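Local structure of coat protein (Sulfolobus turreted icosahedral virus, 2BBD) at residues Thr231-Lys236 with Ala271-Arg276; Leu82-Tyr87 with Arg213-Val218. The protein serves as the major capsid protein of an archaeal virus, probably building the shell, with a double jelly-roll fold shared with bacterial and eukaryotic viruses. One frame throughout, in Å; residues are numbered along the deposited sequence.

Contact 1 of 2, residues Thr231-Lys236 with Ala271-Arg276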
# COMPACT_ATOMS: atom_id res chain seq x y z
N THR A 231 6.06 15.15 14.65
CA THR A 231 7.24 16.01 14.67
C THR A 231 8.56 15.24 14.58
O THR A 231 9.55 15.77 14.07
CB THR A 231 7.26 16.88 15.94
OG1 THR A 231 7.21 16.04 17.10
CG2 THR A 231 6.06 17.80 15.95
N GLU A 232 8.55 14.00 15.05
CA GLU A 232 9.76 13.19 15.03
C GLU A 232 9.46 11.71 14.83
O GLU A 232 8.45 11.20 15.33
CB GLU A 232 10.51 13.36 16.36
CG GLU A 232 11.89 12.72 16.42
CD GLU A 232 12.99 13.68 15.99
OE1 GLU A 232 12.80 14.91 16.11
OE2 GLU A 232 14.06 13.20 15.53
N TYR A 233 10.34 11.03 14.09
CA TYR A 233 10.21 9.60 13.81
C TYR A 233 11.48 8.91 14.30
O TYR A 233 12.58 9.42 14.11
CB TYR A 233 10.05 9.33 12.31
CG TYR A 233 10.12 7.86 11.96
CD1 TYR A 233 8.97 7.07 11.92
CD2 TYR A 233 11.35 7.25 11.68
CE1 TYR A 233 9.05 5.71 11.60
CE2 TYR A 233 11.43 5.89 11.37
CZ TYR A 233 10.28 5.13 11.33
OH TYR A 233 10.35 3.79 11.02
N GLU A 234 11.32 7.74 14.91
CA GLU A 234 12.45 7.02 15.44
C GLU A 234 12.34 5.51 15.23
O GLU A 234 11.31 4.91 15.55
CB GLU A 234 12.55 7.33 16.94
CG GLU A 234 13.83 6.91 17.63
CD GLU A 234 13.78 7.21 19.12
OE1 GLU A 234 13.16 8.22 19.51
OE2 GLU A 234 14.37 6.43 19.91
N LEU A 235 13.39 4.92 14.67
CA LEU A 235 13.45 3.47 14.45
C LEU A 235 14.54 3.02 15.41
O LEU A 235 15.72 3.35 15.23
CB LEU A 235 13.84 3.13 13.01
CG LEU A 235 13.80 1.62 12.74
CD1 LEU A 235 12.35 1.12 12.86
CD2 LEU A 235 14.38 1.31 11.36
N LYS A 236 14.15 2.25 16.42
CA LYS A 236 15.11 1.83 17.43
C LYS A 236 15.20 0.33 17.69
O LYS A 236 14.19 -0.38 17.72
CB LYS A 236 14.77 2.56 18.74
CG LYS A 236 15.66 2.25 19.93
CD LYS A 236 15.10 2.95 21.17
CE LYS A 236 15.97 2.74 22.40
NZ LYS A 236 15.38 3.42 23.60
N ALA A 271 4.52 10.31 5.68
CA ALA A 271 5.93 10.20 5.31
C ALA A 271 6.34 8.76 5.03
O ALA A 271 5.74 7.81 5.54
CB ALA A 271 6.82 10.81 6.42
N ILE A 272 7.36 8.60 4.20
CA ILE A 272 7.87 7.27 3.87
C ILE A 272 9.30 7.08 4.35
O ILE A 272 10.15 7.95 4.20
CB ILE A 272 7.84 7.03 2.36
CG1 ILE A 272 6.39 6.94 1.86
CG2 ILE A 272 8.62 5.77 2.03
CD1 ILE A 272 6.24 6.86 0.36
N ILE A 273 9.55 5.91 4.94
CA ILE A 273 10.87 5.56 5.43
C ILE A 273 11.47 4.50 4.52
O ILE A 273 11.05 3.35 4.56
CB ILE A 273 10.86 4.95 6.85
CG1 ILE A 273 10.40 5.98 7.88
CG2 ILE A 273 12.23 4.40 7.19
CD1 ILE A 273 8.91 6.17 7.93
N ASP A 274 12.43 4.89 3.69
CA ASP A 274 13.10 3.93 2.83
C ASP A 274 14.26 3.38 3.65
O ASP A 274 15.28 4.04 3.81
CB ASP A 274 13.61 4.59 1.55
CG ASP A 274 12.48 4.98 0.61
OD1 ASP A 274 11.97 6.12 0.71
OD2 ASP A 274 12.09 4.15 -0.23
N PHE A 275 14.07 2.18 4.17
CA PHE A 275 15.07 1.53 5.01
C PHE A 275 16.49 1.46 4.46
O PHE A 275 17.44 1.65 5.21
CB PHE A 275 14.56 0.15 5.42
CG PHE A 275 13.29 0.19 6.23
CD1 PHE A 275 13.29 0.71 7.52
CD2 PHE A 275 12.08 -0.26 5.69
CE1 PHE A 275 12.11 0.79 8.27
CE2 PHE A 275 10.90 -0.19 6.42
CZ PHE A 275 10.91 0.34 7.72
N ARG A 276 16.64 1.20 3.16
CA ARG A 276 17.98 1.10 2.59
C ARG A 276 18.77 2.40 2.78
O ARG A 276 20.00 2.40 2.65
CB ARG A 276 17.93 0.77 1.10
CG ARG A 276 17.29 1.84 0.26
CD ARG A 276 17.53 1.59 -1.23
NE ARG A 276 16.79 2.55 -2.06
CZ ARG A 276 16.84 3.87 -1.92
NH1 ARG A 276 17.60 4.43 -0.98
NH2 ARG A 276 16.12 4.65 -2.72

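Contact 2 of 2, residues Leu82-Tyr87 with Arg213-Val218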
# COMPACT_ATOMS: atom_id res chain seq x y z
N LEU A 82 -2.76 2.57 0.29
CA LEU A 82 -2.20 2.21 -1.00
C LEU A 82 -2.23 3.41 -1.94
O LEU A 82 -1.33 3.59 -2.77
CB LEU A 82 -2.98 1.04 -1.62
CG LEU A 82 -2.42 0.45 -2.92
CD1 LEU A 82 -0.97 -0.01 -2.71
CD2 LEU A 82 -3.29 -0.74 -3.37
N GLY A 83 -3.27 4.24 -1.79
CA GLY A 83 -3.43 5.43 -2.60
C GLY A 83 -2.34 6.45 -2.30
O GLY A 83 -1.78 7.07 -3.21
N ILE A 84 -2.03 6.62 -1.03
CA ILE A 84 -0.98 7.55 -0.65
C ILE A 84 0.36 7.00 -1.17
O ILE A 84 1.22 7.75 -1.62
CB ILE A 84 -0.96 7.77 0.88
CG1 ILE A 84 -2.22 8.53 1.29
CG2 ILE A 84 0.28 8.57 1.30
CD1 ILE A 84 -2.49 8.54 2.79
N LEU A 85 0.52 5.67 -1.14
CA LEU A 85 1.75 5.08 -1.65
C LEU A 85 1.84 5.37 -3.15
O LEU A 85 2.92 5.65 -3.68
CB LEU A 85 1.76 3.56 -1.41
CG LEU A 85 3.06 2.84 -1.82
CD1 LEU A 85 4.22 3.34 -0.97
CD2 LEU A 85 2.90 1.33 -1.66
N MSE A 86 0.70 5.31 -3.85
CA MSE A 86 0.70 5.59 -5.28
C MSE A 86 1.12 7.04 -5.53
O MSE A 86 1.88 7.34 -6.45
CB MSE A 86 -0.70 5.36 -5.87
CG MSE A 86 -1.17 3.92 -5.82
SE MSE A 86 0.06 2.72 -6.73
CE MSE A 86 0.75 1.80 -5.16
N TYR A 87 0.59 7.95 -4.72
CA TYR A 87 0.91 9.36 -4.84
C TYR A 87 2.42 9.57 -4.84
O TYR A 87 2.97 10.23 -5.71
CB TYR A 87 0.27 10.13 -3.67
CG TYR A 87 0.72 11.56 -3.53
CD1 TYR A 87 0.08 12.60 -4.20
CD2 TYR A 87 1.79 11.88 -2.68
CE1 TYR A 87 0.49 13.93 -4.03
CE2 TYR A 87 2.21 13.20 -2.51
CZ TYR A 87 1.56 14.21 -3.18
OH TYR A 87 1.97 15.50 -2.97
N ARG A 213 10.23 -0.45 2.52
CA ARG A 213 9.86 0.90 2.91
C ARG A 213 8.59 0.92 3.74
O ARG A 213 7.74 0.02 3.64
CB ARG A 213 9.71 1.80 1.69
CG ARG A 213 8.58 1.43 0.76
CD ARG A 213 8.64 2.27 -0.49
NE ARG A 213 9.95 2.15 -1.11
CZ ARG A 213 10.18 2.30 -2.41
NH1 ARG A 213 9.18 2.58 -3.24
NH2 ARG A 213 11.42 2.17 -2.89
N GLN A 214 8.47 1.94 4.57
CA GLN A 214 7.32 2.08 5.44
C GLN A 214 6.62 3.41 5.23
O GLN A 214 7.25 4.48 5.32
CB GLN A 214 7.76 1.97 6.89
CG GLN A 214 6.63 2.04 7.90
CD GLN A 214 7.14 2.24 9.31
OE1 GLN A 214 6.39 2.09 10.28
NE2 GLN A 214 8.41 2.60 9.42
N LEU A 215 5.33 3.35 4.94
CA LEU A 215 4.53 4.55 4.77
C LEU A 215 3.79 4.77 6.07
O LEU A 215 3.10 3.88 6.56
CB LEU A 215 3.51 4.40 3.64
CG LEU A 215 2.38 5.45 3.69
CD1 LEU A 215 2.97 6.86 3.57
CD2 LEU A 215 1.36 5.19 2.58
N VAL A 216 3.96 5.95 6.65
CA VAL A 216 3.30 6.26 7.90
C VAL A 216 2.46 7.51 7.75
O VAL A 216 2.94 8.52 7.23
CB VAL A 216 4.30 6.51 9.04
CG1 VAL A 216 3.54 6.82 10.34
CG2 VAL A 216 5.23 5.31 9.21
N TYR A 217 1.21 7.44 8.19
CA TYR A 217 0.36 8.61 8.16
C TYR A 217 -0.44 8.62 9.45
O TYR A 217 -0.73 7.57 10.02
CB TYR A 217 -0.55 8.66 6.93
CG TYR A 217 -1.48 7.49 6.73
CD1 TYR A 217 -1.02 6.31 6.16
CD2 TYR A 217 -2.83 7.59 7.07
CE1 TYR A 217 -1.89 5.25 5.91
CE2 TYR A 217 -3.71 6.53 6.82
CZ TYR A 217 -3.23 5.36 6.24
OH TYR A 217 -4.09 4.31 5.97
N VAL A 218 -0.78 9.82 9.90
CA VAL A 218 -1.49 10.00 11.15
C VAL A 218 -2.82 10.73 11.00
O VAL A 218 -2.93 11.70 10.25
CB VAL A 218 -0.57 10.76 12.14
CG1 VAL A 218 -1.21 10.86 13.48
CG2 VAL A 218 0.77 10.03 12.24

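Contact 1 of 2, residues Thr231-Lys236 with Ala271-Arg276
Tyr-233 of strand 230-237 and Ile-273 of strand 270-284 reach toward each other from opposite directions, across the gap between two facing β-sheets. With CG anti to the backbone N (chi1 171°), the tyrosine goes from CB straight inward. Its CD1 and CD2 lie 4.1 Å from Ile-273 CD1 and Ile-273 CG1 respectively. Contact tightens farther out: CE1 lies 3.7 Å from Ile-273 CD1, and CZ 3.6 Å from Ile-273 CG1. The isoleucine covers one ring face with its longer branch, CG1 making a CH-pi contact 3.8 Å from the Tyr-233 ring centroid and 22° off its normal, displaced toward the hydroxyl end. Tyr-233 OH closes the path, 3.8 Å from Ile-273 CG1 and hydrogen-bonded to Gln-214 NE2. Beside this pair, Leu-235 meets Phe-275 at about a right angle, its CD2 abutting the ring edge 3.9 Å from Phe-275 CE1. Strands 293-299 and 243-249 flank these inward side chains with Tyr-295, Leu-297, Ile-293 and Ile-246. The sheets of this jelly-roll sandwich meet here through apolar carbon, and the one buried tyrosine hydroxyl, carried to the far sheet, is satisfied by an amide there.

Contact 2 of 2, residues Leu82-Tyr87 with Arg213-Val218
Ile-84, Leu-215 and Tyr-217 owe their meeting to their side-chain torsions. Leu-215 has CG anti to the backbone N, which extends its two methyls from strand 210-219 toward helix 79-89. In Tyr-217, two residues on along the same side of the strand, chi1 of 58° sets CG between the backbone N and the carbonyl carbon, and chi2 near -81° turns one ring face toward Ile-84. In Ile-84, CG2 lies anti to the backbone N while CG1 lies anti to the carbonyl carbon, and an extended chi2 carries CD1 out over that ring; the two branches fork onto different partners. The Ile-84 and Leu-215 side chains cross at about a right angle, and Ile-84 CG2 sits 3.8 Å from Leu-215 CD2 and 3.9 Å from Leu-215 CD1, touching both prongs of the leucine. The long branch stands almost straight above the aromatic ring, Ile-84 CD1 being 4.3 Å from the Tyr-217 ring centroid in a CH-pi contact over the face. Leu-215 CD2 also rests against the helix backbone, 3.8 Å from Leu-85 N, and lies 4.3 Å from Leu-85 CB.

Tyr-217 OH is hydrogen-bonded to Glu-187 OE1, and its ring meets that of Tyr-306 with the planes at a small angle. The local axes of helix and strand pass 9.4 Å apart at 115°, the helix running across the strand. Helix 79-89 packs Leu-85 on Val-310 of strand 303-313 and Leu-82 on Trp-116 and Phe-118 of strand 108-123. It is thereby wedged near the middle of the chain, between strand 108-123 and the part of the mixed sheet that holds strands 303-313, 210-219 and 270-284.

How the contacts relate
The two contacts, with centres about 13 Å apart, are joined by strand 210-219. Its residues alternate: Leu-215 and Tyr-217 serve contact 2, while Gln-214, on the other side of the strand, supplies the amide that receives the contact 1 tyrosine, NE2 lying 2.8 Å from Tyr-233 OH. Within the sheet, Ile-273 N lies 2.7 Å from Gln-214 O, a backbone hydrogen bond between neighbouring strands, and Leu-215 CD1 packs 3.5 Å from Ala-271 O. Arg-213 of contact 2 and Asp-274 of contact 1 add a salt bridge, NE to OD2. The shared sheet thus has the helix on one side and the opposing sheet on the other. A bound methylpentanediol, probably from the crystallisation liquor, lies about 3 Å from the Tyr-217 side chain.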